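Long-range contact in adenylation domain (Streptomyces sp., PDB 5N9X), which belongs to the adenylate-forming (ANL) superfamily as an adenylation domain and holds ATP, threonine and magnesium in this structure: residues R173-L187 / P369-L381. Sequence-based numbering, arbitrary orientation. Where two conformers were deposited one is given.
Sequences RPKGVPVRHGNVTAL and PQVSEGYLNRPEL. With ATP (adenosine-5'-triphosphate), chain D.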
ATOM      1  N   ARG A 173       7.844   1.827  17.626  0.50 36.93           N
ATOM      2  CA  ARG A 173       7.280   0.547  17.264  0.50 37.40           C
ATOM      3  C   ARG A 173       6.472   0.609  16.021  0.50 38.19           C
ATOM      4  O   ARG A 173       6.160   1.666  15.548  0.50 38.45           O
ATOM      5  CB  ARG A 173       6.352   0.044  18.385  0.50 36.97           C
ATOM      6  CG  ARG A 173       5.424   1.104  18.944  0.50 36.64           C
ATOM      7  CD  ARG A 173       5.387   1.102  20.466  0.50 37.70           C
ATOM      8  NE  ARG A 173       4.887   2.338  21.030  0.50 37.76           N
ATOM      9  CZ  ARG A 173       5.326   3.510  20.645  0.50 39.40           C
ATOM     10  NH1 ARG A 173       6.254   3.579  19.723  0.50 41.63           N
ATOM     11  NH2 ARG A 173       4.858   4.611  21.179  0.50 40.32           N
ATOM     12  N   PRO A 174       6.182  -0.652  15.487  0.50 35.50           N
ATOM     13  CA  PRO A 174       5.210  -0.586  14.415  0.50 36.96           C
ATOM     14  C   PRO A 174       3.898  -0.092  14.989  0.50 37.19           C
ATOM     15  O   PRO A 174       3.749  -0.158  16.160  0.50 31.50           O
ATOM     16  CB  PRO A 174       5.072  -2.036  13.936  0.50 31.67           C
ATOM     17  CG  PRO A 174       6.169  -2.792  14.519  0.50 31.54           C
ATOM     18  CD  PRO A 174       6.362  -2.150  15.817  0.50 33.28           C
ATOM     19  N   LYS A 175       3.230   0.766  14.243  1.00 34.76           N
ATOM     20  CA  LYS A 175       1.928   1.252  14.699  1.00 31.70           C
ATOM     21  C   LYS A 175       0.707   0.749  13.941  1.00 25.70           C
ATOM     22  O   LYS A 175       0.694   0.697  12.718  1.00 24.96           O
ATOM     23  CB  LYS A 175       1.951   2.782  14.709  1.00 30.07           C
ATOM     24  CG  LYS A 175       2.287   3.437  13.381  1.00 29.16           C
ATOM     25  CD  LYS A 175       2.301   4.948  13.547  1.00 26.63           C
ATOM     26  CE  LYS A 175       2.613   5.664  12.248  1.00 42.18           C
ATOM     27  NZ  LYS A 175       3.993   5.406  11.762  1.00 51.49           N
ATOM     28  N   GLY A 176      -0.323   0.389  14.701  1.00 20.31           N
ATOM     29  CA  GLY A 176      -1.557  -0.116  14.136  1.00 16.11           C
ATOM     30  C   GLY A 176      -2.590   0.947  13.781  1.00 23.33           C
ATOM     31  O   GLY A 176      -2.929   1.824  14.601  1.00 16.06           O
ATOM     32  N   VAL A 177      -3.094   0.842  12.548  1.00 18.02           N
ATOM     33  CA  VAL A 177      -4.168   1.678  12.035  1.00 14.65           C
ATOM     34  C   VAL A 177      -5.419   0.819  11.851  1.00 22.33           C
ATOM     35  O   VAL A 177      -5.443  -0.091  10.999  1.00 16.83           O
ATOM     36  CB  VAL A 177      -3.810   2.329  10.668  1.00 20.93           C
ATOM     37  CG1 VAL A 177      -4.868   3.350  10.274  1.00 19.36           C
ATOM     38  CG2 VAL A 177      -2.417   2.955  10.677  1.00 15.40           C
ATOM     39  N   PRO A 178      -6.460   1.085  12.657  1.00 21.57           N
ATOM     40  CA  PRO A 178      -7.732   0.372  12.472  1.00 16.70           C
ATOM     41  C   PRO A 178      -8.637   1.082  11.477  1.00 15.58           C
ATOM     42  O   PRO A 178      -8.962   2.259  11.652  1.00 15.02           O
ATOM     43  CB  PRO A 178      -8.346   0.369  13.877  1.00 11.22           C
ATOM     44  CG  PRO A 178      -7.786   1.617  14.515  1.00 17.25           C
ATOM     45  CD  PRO A 178      -6.447   1.907  13.882  1.00 17.47           C
ATOM     46  N   VAL A 179      -9.049   0.364  10.439  1.00 15.09           N
ATOM     47  CA  VAL A 179      -9.888   0.947   9.390  1.00 14.93           C
ATOM     48  C   VAL A 179     -11.283   0.346   9.437  1.00 12.72           C
ATOM     49  O   VAL A 179     -11.437  -0.887   9.374  1.00 13.78           O
ATOM     50  CB  VAL A 179      -9.261   0.729   8.001  1.00 13.94           C
ATOM     51  CG1 VAL A 179     -10.182   1.206   6.888  1.00  9.22           C
ATOM     52  CG2 VAL A 179      -7.915   1.415   7.942  1.00 16.30           C
ATOM     53  N   ARG A 180     -12.290   1.209   9.555  1.00 10.73           N
ATOM     54  CA  ARG A 180     -13.693   0.766   9.642  1.00 14.67           C
ATOM     55  C   ARG A 180     -14.376   0.426   8.302  1.00 13.07           C
ATOM     56  O   ARG A 180     -13.971   0.904   7.247  1.00 15.90           O
ATOM     57  CB  ARG A 180     -14.517   1.833  10.360  1.00 15.31           C
ATOM     58  CG  ARG A 180     -14.195   1.935  11.833  1.00 18.74           C
ATOM     59  CD  ARG A 180     -14.333   3.357  12.334  1.00 23.50           C
ATOM     60  NE  ARG A 180     -14.706   3.379  13.752  1.00 33.31           N
ATOM     61  CZ  ARG A 180     -15.481   4.309  14.312  1.00 39.87           C
ATOM     62  NH1 ARG A 180     -15.951   5.316  13.581  1.00 36.59           N
ATOM     63  NH2 ARG A 180     -15.785   4.237  15.604  1.00 36.88           N
ATOM     64  N   HIS A 181     -15.407  -0.413   8.374  1.00 14.68           N
ATOM     65  CA  HIS A 181     -16.218  -0.797   7.224  1.00 12.07           C
ATOM     66  C   HIS A 181     -16.655   0.421   6.418  1.00 13.79           C
ATOM     67  O   HIS A 181     -16.464   0.463   5.206  1.00 16.40           O
ATOM     68  CB  HIS A 181     -17.441  -1.607   7.689  1.00 14.23           C
ATOM     69  CG  HIS A 181     -17.142  -3.053   7.948  1.00 14.25           C
ATOM     70  ND1 HIS A 181     -17.085  -3.999   6.940  1.00 11.56           N
ATOM     71  CD2 HIS A 181     -16.890  -3.717   9.103  1.00 14.02           C
ATOM     72  CE1 HIS A 181     -16.796  -5.177   7.465  1.00 13.44           C
ATOM     73  NE2 HIS A 181     -16.670  -5.035   8.775  1.00 18.58           N
ATOM     74  N   GLY A 182     -17.236   1.408   7.093  1.00 13.74           N
ATOM     75  CA  GLY A 182     -17.599   2.673   6.480  1.00  7.56           C
ATOM     76  C   GLY A 182     -16.442   3.447   5.879  1.00  8.10           C
ATOM     77  O   GLY A 182     -16.620   4.173   4.894  1.00 12.72           O
ATOM     78  N   ASN A 183     -15.247   3.318   6.447  1.00  9.06           N
ATOM     79  CA  ASN A 183     -14.087   3.896   5.774  1.00 11.05           C
ATOM     80  C   ASN A 183     -13.900   3.230   4.400  1.00 13.31           C
ATOM     81  O   ASN A 183     -13.881   3.921   3.375  1.00 10.78           O
ATOM     82  CB  ASN A 183     -12.796   3.756   6.590  1.00 11.79           C
ATOM     83  CG  ASN A 183     -12.830   4.493   7.934  1.00 10.40           C
ATOM     84  OD1 ASN A 183     -12.330   3.978   8.909  1.00 11.39           O
ATOM     85  ND2 ASN A 183     -13.366   5.712   7.963  1.00 12.73           N
ATOM     86  N   VAL A 184     -13.786   1.897   4.372  1.00  7.73           N
ATOM     87  CA  VAL A 184     -13.615   1.221   3.091  1.00 11.87           C
ATOM     88  C   VAL A 184     -14.773   1.422   2.105  1.00 13.15           C
ATOM     89  O   VAL A 184     -14.533   1.636   0.908  1.00 13.27           O
ATOM     90  CB  VAL A 184     -13.413  -0.307   3.220  1.00 12.37           C
ATOM     91  CG1 VAL A 184     -12.821  -0.826   1.921  1.00  7.87           C
ATOM     92  CG2 VAL A 184     -12.485  -0.649   4.353  1.00  9.27           C
ATOM     93  N   THR A 185     -16.019   1.334   2.581  1.00 12.14           N
ATOM     94  CA  THR A 185     -17.138   1.528   1.669  1.00 13.67           C
ATOM     95  C   THR A 185     -17.129   2.972   1.144  1.00 12.22           C
ATOM     96  O   THR A 185     -17.438   3.191  -0.027  1.00 13.17           O
ATOM     97  CB  THR A 185     -18.529   1.113   2.305  1.00 20.20           C
ATOM     98  OG1 THR A 185     -18.807   1.845   3.506  1.00 17.85           O
ATOM     99  CG2 THR A 185     -18.555  -0.389   2.601  1.00 16.07           C
ATOM    100  N   ALA A 186     -16.718   3.947   1.953  1.00 10.93           N
ATOM    101  CA  ALA A 186     -16.550   5.307   1.421  1.00 10.13           C
ATOM    102  C   ALA A 186     -15.478   5.370   0.320  1.00 10.57           C
ATOM    103  O   ALA A 186     -15.616   6.147  -0.618  1.00 13.72           O
ATOM    104  CB  ALA A 186     -16.211   6.302   2.540  1.00  7.54           C
ATOM    105  N   LEU A 187     -14.424   4.565   0.425  1.00  9.21           N
ATOM    106  CA  LEU A 187     -13.399   4.506  -0.625  1.00 11.92           C
ATOM    107  C   LEU A 187     -14.011   4.172  -2.007  1.00 13.83           C
ATOM    108  O   LEU A 187     -13.854   4.922  -2.977  1.00 13.17           O
ATOM    109  CB  LEU A 187     -12.310   3.477  -0.263  1.00  9.98           C
ATOM    110  CG  LEU A 187     -11.306   3.204  -1.405  1.00 14.02           C
ATOM    111  CD1 LEU A 187     -10.533   4.461  -1.774  1.00  8.83           C
ATOM    112  CD2 LEU A 187     -10.360   2.071  -1.111  1.00  6.73           C
ATOM    113  N   PRO A 369     -14.939  10.968   5.197  1.00 14.46           N
ATOM    114  CA  PRO A 369     -15.389   9.651   5.681  1.00 10.50           C
ATOM    115  C   PRO A 369     -14.384   8.503   5.493  1.00 14.30           C
ATOM    116  O   PRO A 369     -14.612   7.436   6.062  1.00 14.46           O
ATOM    117  CB  PRO A 369     -16.655   9.405   4.857  1.00 15.25           C
ATOM    118  CG  PRO A 369     -16.409  10.162   3.568  1.00 11.68           C
ATOM    119  CD  PRO A 369     -15.656  11.395   3.980  1.00  9.61           C
ATOM    120  N   GLN A 370     -13.308   8.700   4.728  1.00 12.50           N
ATOM    121  CA  GLN A 370     -12.265   7.673   4.612  1.00 12.19           C
ATOM    122  C   GLN A 370     -11.179   7.795   5.683  1.00 14.21           C
ATOM    123  O   GLN A 370     -10.355   6.895   5.847  1.00 11.22           O
ATOM    124  CB  GLN A 370     -11.589   7.714   3.240  1.00  9.17           C
ATOM    125  CG  GLN A 370     -12.381   7.118   2.096  1.00  9.05           C
ATOM    126  CD  GLN A 370     -11.687   7.355   0.749  1.00 13.25           C
ATOM    127  OE1 GLN A 370     -12.289   7.911  -0.189  1.00 10.68           O
ATOM    128  NE2 GLN A 370     -10.413   6.935   0.652  1.00  6.52           N
ATOM    129  N   VAL A 371     -11.146   8.921   6.382  1.00 12.90           N
ATOM    130  CA  VAL A 371     -10.140   9.096   7.417  1.00 15.48           C
ATOM    131  C   VAL A 371     -10.413   8.190   8.647  1.00 11.49           C
ATOM    132  O   VAL A 371     -11.473   8.261   9.275  1.00  7.91           O
ATOM    133  CB  VAL A 371     -10.035  10.580   7.871  1.00 17.83           C
ATOM    134  CG1 VAL A 371      -8.941  10.731   8.920  1.00 12.56           C
ATOM    135  CG2 VAL A 371      -9.765  11.511   6.666  1.00 13.81           C
ATOM    136  N   SER A 372      -9.437   7.345   8.968  1.00 10.11           N
ATOM    137  CA  SER A 372      -9.468   6.495  10.173  1.00 18.09           C
ATOM    138  C   SER A 372      -9.697   7.219  11.496  1.00 13.07           C
ATOM    139  O   SER A 372      -9.541   8.423  11.592  1.00 15.15           O
ATOM    140  CB  SER A 372      -8.161   5.711  10.280  1.00 21.82           C
ATOM    141  OG  SER A 372      -7.134   6.497  10.846  1.00 17.40           O
ATOM    142  N   GLU A 373     -10.041   6.466  12.529  1.00 18.53           N
ATOM    143  CA  GLU A 373     -10.327   7.061  13.825  1.00 19.80           C
ATOM    144  C   GLU A 373      -9.093   7.195  14.707  1.00 18.68           C
ATOM    145  O   GLU A 373      -9.222   7.308  15.919  1.00 26.65           O
ATOM    146  CB  GLU A 373     -11.388   6.239  14.568  1.00 24.89           C
ATOM    147  CG  GLU A 373     -12.742   6.166  13.882  1.00 36.42           C
ATOM    148  CD  GLU A 373     -13.477   7.501  13.787  1.00 42.39           C
ATOM    149  OE1 GLU A 373     -12.881   8.565  14.088  1.00 39.76           O
ATOM    150  OE2 GLU A 373     -14.663   7.481  13.377  1.00 45.64           O
ATOM    151  N   GLY A 374      -7.908   7.170  14.110  1.00 19.52           N
ATOM    152  CA  GLY A 374      -6.677   7.315  14.862  1.00 24.25           C
ATOM    153  C   GLY A 374      -5.958   5.997  15.088  1.00 27.25           C
ATOM    154  O   GLY A 374      -6.506   4.933  14.816  1.00 23.55           O
ATOM    155  N   TYR A 375      -4.729   6.067  15.597  1.00 26.21           N
ATOM    156  CA  TYR A 375      -3.937   4.871  15.822  1.00 22.88           C
ATOM    157  C   TYR A 375      -4.488   4.043  16.961  1.00 26.45           C
ATOM    158  O   TYR A 375      -5.219   4.550  17.821  1.00 20.93           O
ATOM    159  CB  TYR A 375      -2.470   5.233  16.095  1.00 22.32           C
ATOM    160  CG  TYR A 375      -1.861   5.976  14.938  1.00 18.86           C
ATOM    161  CD1 TYR A 375      -1.592   5.328  13.749  1.00 16.54           C
ATOM    162  CD2 TYR A 375      -1.587   7.334  15.025  1.00 21.00           C
ATOM    163  CE1 TYR A 375      -1.057   6.002  12.685  1.00 19.85           C
ATOM    164  CE2 TYR A 375      -1.049   8.016  13.965  1.00 22.77           C
ATOM    165  CZ  TYR A 375      -0.786   7.343  12.800  1.00 15.85           C
ATOM    166  OH  TYR A 375      -0.244   8.012  11.757  1.00 15.81           O
ATOM    167  N   LEU A 376      -4.141   2.758  16.935  1.00 21.34           N
ATOM    168  CA  LEU A 376      -4.425   1.852  18.035  1.00 28.50           C
ATOM    169  C   LEU A 376      -3.349   1.984  19.124  1.00 24.64           C
ATOM    170  O   LEU A 376      -2.150   1.835  18.846  1.00 20.21           O
ATOM    171  CB  LEU A 376      -4.501   0.410  17.523  1.00 24.87           C
ATOM    172  CG  LEU A 376      -4.751  -0.676  18.563  1.00 34.60           C
ATOM    173  CD1 LEU A 376      -6.252  -0.912  18.690  1.00 22.99           C
ATOM    174  CD2 LEU A 376      -4.021  -1.962  18.173  1.00 30.69           C
ATOM    175  N   ASN A 377      -3.782   2.273  20.351  1.00 26.99           N
ATOM    176  CA  ASN A 377      -2.875   2.323  21.498  1.00 27.91           C
ATOM    177  C   ASN A 377      -1.651   3.238  21.291  1.00 29.77           C
ATOM    178  O   ASN A 377      -0.555   2.913  21.730  1.00 20.94           O
ATOM    179  CB  ASN A 377      -2.406   0.908  21.828  1.00 27.79           C
ATOM    180  CG  ASN A 377      -3.551  -0.011  22.206  1.00 28.46           C
ATOM    181  OD1 ASN A 377      -4.614   0.444  22.637  1.00 28.96           O
ATOM    182  ND2 ASN A 377      -3.344  -1.314  22.036  1.00 29.38           N
ATOM    183  N   ARG A 378      -1.839   4.346  20.571  1.00 30.84           N
ATOM    184  CA  ARG A 378      -0.812   5.381  20.418  1.00 28.57           C
ATOM    185  C   ARG A 378      -1.513   6.707  20.638  1.00 32.08           C
ATOM    186  O   ARG A 378      -1.701   7.488  19.708  1.00 30.66           O
ATOM    187  CB  ARG A 378      -0.152   5.353  19.039  1.00 28.67           C
ATOM    188  CG  ARG A 378       0.456   4.018  18.632  1.00 37.22           C
ATOM    189  CD  ARG A 378       1.715   3.607  19.390  1.00 30.34           C
ATOM    190  NE  ARG A 378       2.226   2.337  18.858  1.00 34.04           N
ATOM    191  CZ  ARG A 378       1.949   1.121  19.334  1.00 37.00           C
ATOM    192  NH1 ARG A 378       1.181   0.961  20.405  1.00 30.04           N
ATOM    193  NH2 ARG A 378       2.473   0.052  18.745  1.00 38.97           N
ATOM    194  N   PRO A 379      -1.927   6.960  21.882  1.00 41.89           N
ATOM    195  CA  PRO A 379      -2.878   8.053  22.111  1.00 37.42           C
ATOM    196  C   PRO A 379      -2.290   9.438  21.848  1.00 35.69           C
ATOM    197  O   PRO A 379      -3.032  10.330  21.432  1.00 38.88           O
ATOM    198  CB  PRO A 379      -3.258   7.867  23.584  1.00 32.69           C
ATOM    199  CG  PRO A 379      -2.029   7.245  24.201  1.00 35.63           C
ATOM    200  CD  PRO A 379      -1.437   6.358  23.137  1.00 30.74           C
ATOM    201  N   GLU A 380      -0.991   9.610  22.079  1.00 31.49           N
ATOM    202  CA  GLU A 380      -0.349  10.908  21.885  1.00 36.76           C
ATOM    203  C   GLU A 380      -0.062  11.194  20.421  1.00 32.00           C
ATOM    204  O   GLU A 380      -0.213  12.325  19.970  1.00 29.51           O
ATOM    205  CB  GLU A 380       0.949  11.014  22.718  1.00 41.61           C
ATOM    206  CG  GLU A 380       0.719  11.333  24.204  1.00 39.21           C
ATOM    207  CD  GLU A 380       2.014  11.600  24.978  1.00 60.63           C
ATOM    208  OE1 GLU A 380       3.103  11.616  24.357  1.00 62.00           O
ATOM    209  OE2 GLU A 380       1.947  11.802  26.213  1.00 60.96           O
ATOM    210  N   LEU A 381       0.347  10.171  19.680  1.00 38.86           N
ATOM    211  CA  LEU A 381       0.503  10.324  18.238  1.00 31.07           C
ATOM    212  C   LEU A 381      -0.829  10.649  17.567  1.00 30.28           C
ATOM    213  O   LEU A 381      -0.891  11.470  16.645  1.00 31.43           O
ATOM    214  CB  LEU A 381       1.111   9.072  17.610  1.00 32.40           C
ATOM    215  CG  LEU A 381       1.884   9.491  16.364  1.00 41.17           C
ATOM    216  CD1 LEU A 381       3.122  10.302  16.760  1.00 39.35           C
ATOM    217  CD2 LEU A 381       2.271   8.298  15.506  1.00 37.79           C
TER
HETATM  218  PG  ATP D 602       3.474   5.384   8.004  1.00 74.44           P
HETATM  219  O1G ATP D 602       3.658   6.893   7.893  1.00 65.76           O
HETATM  220  O2G ATP D 602       4.112   4.774   9.213  1.00 60.14           O
HETATM  221  O3G ATP D 602       2.036   4.909   7.885  1.00 69.88           O
HETATM  222  PB  ATP D 602       3.953   4.632   5.217  1.00 66.01           P
HETATM  223  O1B ATP D 602       4.148   6.083   4.766  1.00 53.25           O
HETATM  224  O2B ATP D 602       4.563   3.515   4.432  1.00 42.90           O
HETATM  225  O3B ATP D 602       4.365   4.689   6.794  1.00 71.98           O
HETATM  226  PA  ATP D 602       1.456   3.927   4.236  1.00 65.66           P
HETATM  227  O1A ATP D 602       0.098   4.481   4.594  1.00 36.62           O
HETATM  228  O2A ATP D 602       1.547   2.472   3.788  1.00 50.69           O
HETATM  229  O3A ATP D 602       2.428   4.213   5.469  1.00 60.53           O
HETATM  230  O5' ATP D 602       2.260   4.852   3.153  1.00 43.86           O
HETATM  231  C5' ATP D 602       1.803   6.105   2.645  1.00 32.94           C
HETATM  232  C4' ATP D 602       2.995   6.991   2.275  1.00 30.33           C
HETATM  233  O4' ATP D 602       3.483   6.685   0.978  1.00 21.25           O
HETATM  234  C3' ATP D 602       2.719   8.483   2.318  1.00 25.22           C
HETATM  235  O3' ATP D 602       3.341   8.984   3.496  1.00 38.62           O
HETATM  236  C2' ATP D 602       3.384   9.062   1.096  1.00 23.37           C
HETATM  237  O2' ATP D 602       4.599   9.686   1.502  1.00 22.77           O
HETATM  238  C1' ATP D 602       3.735   7.877   0.221  1.00 29.69           C
HETATM  239  N9  ATP D 602       2.902   7.839  -1.021  1.00 25.52           N
HETATM  240  C8  ATP D 602       1.800   7.078  -1.201  1.00 21.22           C
HETATM  241  N7  ATP D 602       1.253   7.240  -2.428  1.00 16.44           N
HETATM  242  C5  ATP D 602       2.026   8.127  -3.078  1.00 18.58           C
HETATM  243  C6  ATP D 602       2.007   8.736  -4.427  1.00 14.02           C
HETATM  244  N6  ATP D 602       1.037   8.413  -5.304  1.00 12.66           N
HETATM  245  N1  ATP D 602       2.976   9.621  -4.735  1.00 13.70           N
HETATM  246  C2  ATP D 602       3.917   9.950  -3.827  1.00 22.43           C
HETATM  247  N3  ATP D 602       4.020   9.433  -2.582  1.00 19.77           N
HETATM  248  C4  ATP D 602       3.109   8.526  -2.149  1.00 23.10           C
HETATM  249  O   HOH W   1     -11.241   4.072  11.520  1.00 12.86           O
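N183 OD1 is gripped twice, by R180 N within its own segment and by a water that also donates to P178 O and accepts from E373 N, so the water carries the link across. At the other branch, ND2 gives P369 O a 2.9 Å hydrogen bond lying in the amide plane; partners at both OD1 and ND2 set the amide's rotation. Midway, L376 N donates almost straight to G176 O (2.8 Å, 175°), while P178 CD packs against G374 O. K175 runs over one face of the Y375 ring, its CD 4.0 Å from the centroid and 27° off the normal, a CH-pi contact; beyond it a bend at chi4 (-66°) brings NZ to ATP O2G at 2.6 Å. This packing is consistent with positioning the lysine toward the terminal phosphate, and Y375 OH is hydrogen-bonded to E315 OE2. In the conformer given, R378 NH2 reaches P174 O (2.9 Å) in both the guanidinium and carbonyl planes; R378 NH1 salt-bridges D113. The loop 369-378 runs antiparallel to strand 175-180, from beside the start of helix 181-191 back to the strand's beginning, with strand 161-167 pairing with 175-180 and helix 104-114 touching the arginine end.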